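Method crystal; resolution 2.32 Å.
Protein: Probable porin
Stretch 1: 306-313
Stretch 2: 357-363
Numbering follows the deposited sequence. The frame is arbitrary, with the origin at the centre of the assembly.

Stretch 1 306-313: FGQYNDFA
Stretch 2 (357-363) REWERDS

In this probable porin, an irregular loop, Phe 306 to Ala 313, lies along an extended strand that begins at Glu 358 and runs through Ser 363. The two stretches run in opposite directions and diverge slightly: CA-CA separations are 6.6 Å for Gln 308 with Asp 362, 7.4 Å for Asn 310 with Glu 360 and 8.2 Å for Phe 312 with Glu 358. This spacing leaves room for acidic side chains between the backbones, and 383 Å² of surface is buried, both sides summed. The strand alternates: Glu 358, Glu 360 and Asp 362 direct CA-to-CB toward the loop, while Trp 359 and Ser 363 direct it away.

Glu 360 has the largest covered area, 88 Å². Its side chain is extended (chi1 t, chi2 t, chi3 -25°), which carries the carboxylate to consecutive loop amides. Tyr 309 N donates to Glu 360 OE2 at 2.9 Å and Asn 310 N to Glu 360 OE1 at 2.7 Å, so both oxygens serve backbone donors that the irregular loop leaves available. Asp 362 (chi1 m, chi2 -22°) continues the pattern, its OD2 accepting from Gln 308 N at 2.8 Å. Asp 362 OD1 lies only 2.7 Å from Glu 360 OE2, so close for two oxygens that one acid group probably holds a proton and donates it.

Gly 307 (phi/psi -100/-162) fits tightly here, its CA 3.3 Å from Asp 362 OD2; a CB at this position would point toward the strand and clash with Glu 360 OE2 and Asp 362 OD2. The loop is closed by Gly 307 N donating to Asn 310 O at 2.8 Å. Gln 308 (-68/-30) and Tyr 309 (-120/-52) form the bend, both chi1 t; the Tyr 309 side chain starts sideways and its end leads away.

Phe 312, with 71 Å² covered by the strand, supplies the apolar part of the contact. With positive phi (45/53), chi1 m and chi2 84°, it brings its ring edge to Glu 360, CZ lying 3.7 Å from Glu 360 CB. The same ring approaches Glu 358 obliquely, with CD2 3.7 Å from Glu 358 OE2.

Glu 358 (chi1 p, chi2 t, chi3 3°) has 58 Å² covered by the loop. Its OE2 accepts a weak hydrogen bond from Asn 310 ND2 at 2.9 Å; Asn 310 has chi1 t and chi2 51°. Water 1 extends this polar end, accepting from Ala 313 N at 2.9 Å and lying within donating reach of Glu 358 OE2 at 3.0 Å and Asn 310 OD1 at 3.1 Å.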

# COMPACT_ATOMS: atom_id res chain seq x y z
N PHE A 306 -0.01 -10.40 4.05
CA PHE A 306 1.25 -9.69 3.84
C PHE A 306 1.62 -9.13 5.18
O PHE A 306 0.88 -8.34 5.76
CB PHE A 306 1.06 -8.55 2.83
CG PHE A 306 2.18 -7.54 2.84
CD1 PHE A 306 3.49 -7.93 2.56
CD2 PHE A 306 1.92 -6.21 3.11
CE1 PHE A 306 4.51 -7.00 2.57
CE2 PHE A 306 2.94 -5.28 3.12
CZ PHE A 306 4.24 -5.67 2.85
N GLY A 307 2.77 -9.56 5.71
CA GLY A 307 3.17 -9.13 7.03
C GLY A 307 4.19 -8.00 7.00
O GLY A 307 4.36 -7.32 5.97
N GLN A 308 4.87 -7.82 8.12
CA GLN A 308 5.92 -6.81 8.23
C GLN A 308 7.11 -7.21 7.36
O GLN A 308 7.82 -6.35 6.85
CB GLN A 308 6.35 -6.63 9.70
CG GLN A 308 7.46 -5.58 9.94
CD GLN A 308 7.87 -5.46 11.41
OE1 GLN A 308 7.03 -5.61 12.32
NE2 GLN A 308 9.15 -5.20 11.66
N TYR A 309 7.31 -8.52 7.18
CA TYR A 309 8.44 -8.98 6.39
C TYR A 309 8.04 -9.81 5.16
O TYR A 309 8.48 -9.53 4.04
CB TYR A 309 9.41 -9.80 7.25
CG TYR A 309 10.62 -10.26 6.48
CD1 TYR A 309 11.58 -9.36 6.04
CD2 TYR A 309 10.81 -11.61 6.19
CE1 TYR A 309 12.69 -9.78 5.33
CE2 TYR A 309 11.92 -12.04 5.48
CZ TYR A 309 12.86 -11.12 5.06
OH TYR A 309 13.97 -11.55 4.36
N ASN A 310 7.22 -10.83 5.36
CA ASN A 310 6.96 -11.79 4.28
C ASN A 310 5.61 -11.56 3.64
O ASN A 310 4.70 -11.01 4.28
CB ASN A 310 7.06 -13.24 4.79
CG ASN A 310 7.03 -14.26 3.66
OD1 ASN A 310 7.79 -14.16 2.68
ND2 ASN A 310 6.15 -15.27 3.79
N ASP A 311 5.47 -11.98 2.39
CA ASP A 311 4.23 -11.77 1.64
C ASP A 311 3.53 -13.08 1.31
O ASP A 311 2.49 -13.10 0.66
CB ASP A 311 4.52 -10.97 0.37
CG ASP A 311 5.54 -11.65 -0.53
OD1 ASP A 311 5.98 -12.77 -0.20
OD2 ASP A 311 5.90 -11.06 -1.58
N PHE A 312 4.12 -14.19 1.76
CA PHE A 312 3.53 -15.50 1.58
C PHE A 312 3.02 -15.68 0.17
O PHE A 312 1.86 -16.03 -0.03
CB PHE A 312 2.42 -15.71 2.62
CG PHE A 312 2.94 -15.67 4.03
CD1 PHE A 312 3.13 -14.46 4.69
CD2 PHE A 312 3.30 -16.85 4.68
CE1 PHE A 312 3.64 -14.42 5.97
CE2 PHE A 312 3.82 -16.82 5.97
CZ PHE A 312 4.00 -15.61 6.61
N ALA A 313 3.91 -15.43 -0.79
CA ALA A 313 3.52 -15.39 -2.20
C ALA A 313 4.47 -16.17 -3.10
O ALA A 313 4.66 -15.80 -4.26
CB ALA A 313 3.39 -13.94 -2.68
N ARG A 357 7.49 -24.75 3.89
CA ARG A 357 6.75 -24.16 5.00
C ARG A 357 7.47 -22.96 5.60
O ARG A 357 8.70 -22.87 5.57
CB ARG A 357 6.46 -25.22 6.06
CG ARG A 357 5.69 -26.41 5.51
CD ARG A 357 5.65 -27.57 6.49
NE ARG A 357 4.96 -28.72 5.91
CZ ARG A 357 3.64 -28.85 5.84
NH1 ARG A 357 2.85 -27.90 6.32
NH2 ARG A 357 3.10 -29.93 5.29
N GLU A 358 6.68 -22.03 6.13
CA GLU A 358 7.20 -20.79 6.71
C GLU A 358 6.11 -20.12 7.55
O GLU A 358 4.92 -20.36 7.34
CB GLU A 358 7.69 -19.84 5.60
CG GLU A 358 6.59 -19.39 4.63
CD GLU A 358 7.09 -18.43 3.56
OE1 GLU A 358 8.30 -18.13 3.53
OE2 GLU A 358 6.26 -17.96 2.75
N TRP A 359 6.53 -19.31 8.52
CA TRP A 359 5.57 -18.57 9.33
C TRP A 359 6.12 -17.22 9.79
O TRP A 359 7.32 -16.97 9.71
CB TRP A 359 5.06 -19.43 10.51
CG TRP A 359 6.13 -19.82 11.51
CD1 TRP A 359 6.87 -20.97 11.51
CD2 TRP A 359 6.54 -19.07 12.67
NE1 TRP A 359 7.73 -20.98 12.59
CE2 TRP A 359 7.54 -19.84 13.31
CE3 TRP A 359 6.16 -17.85 13.22
CZ2 TRP A 359 8.16 -19.40 14.48
CZ3 TRP A 359 6.79 -17.42 14.38
CH2 TRP A 359 7.78 -18.19 14.99
N GLU A 360 5.23 -16.36 10.27
CA GLU A 360 5.61 -15.04 10.75
C GLU A 360 4.65 -14.57 11.85
O GLU A 360 3.43 -14.75 11.73
CB GLU A 360 5.62 -14.02 9.58
CG GLU A 360 6.05 -12.60 10.01
CD GLU A 360 6.31 -11.64 8.83
OE1 GLU A 360 6.63 -12.10 7.70
OE2 GLU A 360 6.23 -10.40 9.04
N ARG A 361 5.20 -13.98 12.90
CA ARG A 361 4.38 -13.32 13.92
C ARG A 361 4.77 -11.85 14.00
O ARG A 361 5.95 -11.52 14.21
CB ARG A 361 4.53 -13.99 15.31
CG ARG A 361 4.30 -13.03 16.50
CD ARG A 361 4.01 -13.74 17.81
NE ARG A 361 2.65 -14.25 17.85
CZ ARG A 361 1.72 -13.86 18.71
NH1 ARG A 361 2.00 -12.96 19.65
NH2 ARG A 361 0.50 -14.39 18.65
N ASP A 362 3.80 -10.97 13.80
CA ASP A 362 4.05 -9.54 13.93
C ASP A 362 3.30 -9.06 15.15
O ASP A 362 2.21 -9.55 15.46
CB ASP A 362 3.52 -8.76 12.72
CG ASP A 362 4.22 -9.14 11.43
OD1 ASP A 362 5.35 -9.67 11.49
OD2 ASP A 362 3.62 -8.89 10.34
N SER A 363 3.90 -8.10 15.84
CA SER A 363 3.26 -7.39 16.93
C SER A 363 3.50 -5.91 16.70
O SER A 363 4.55 -5.49 16.21
CB SER A 363 3.85 -7.82 18.27
OG SER A 363 3.47 -9.15 18.58
O HOH W 1 6.42 -15.95 0.55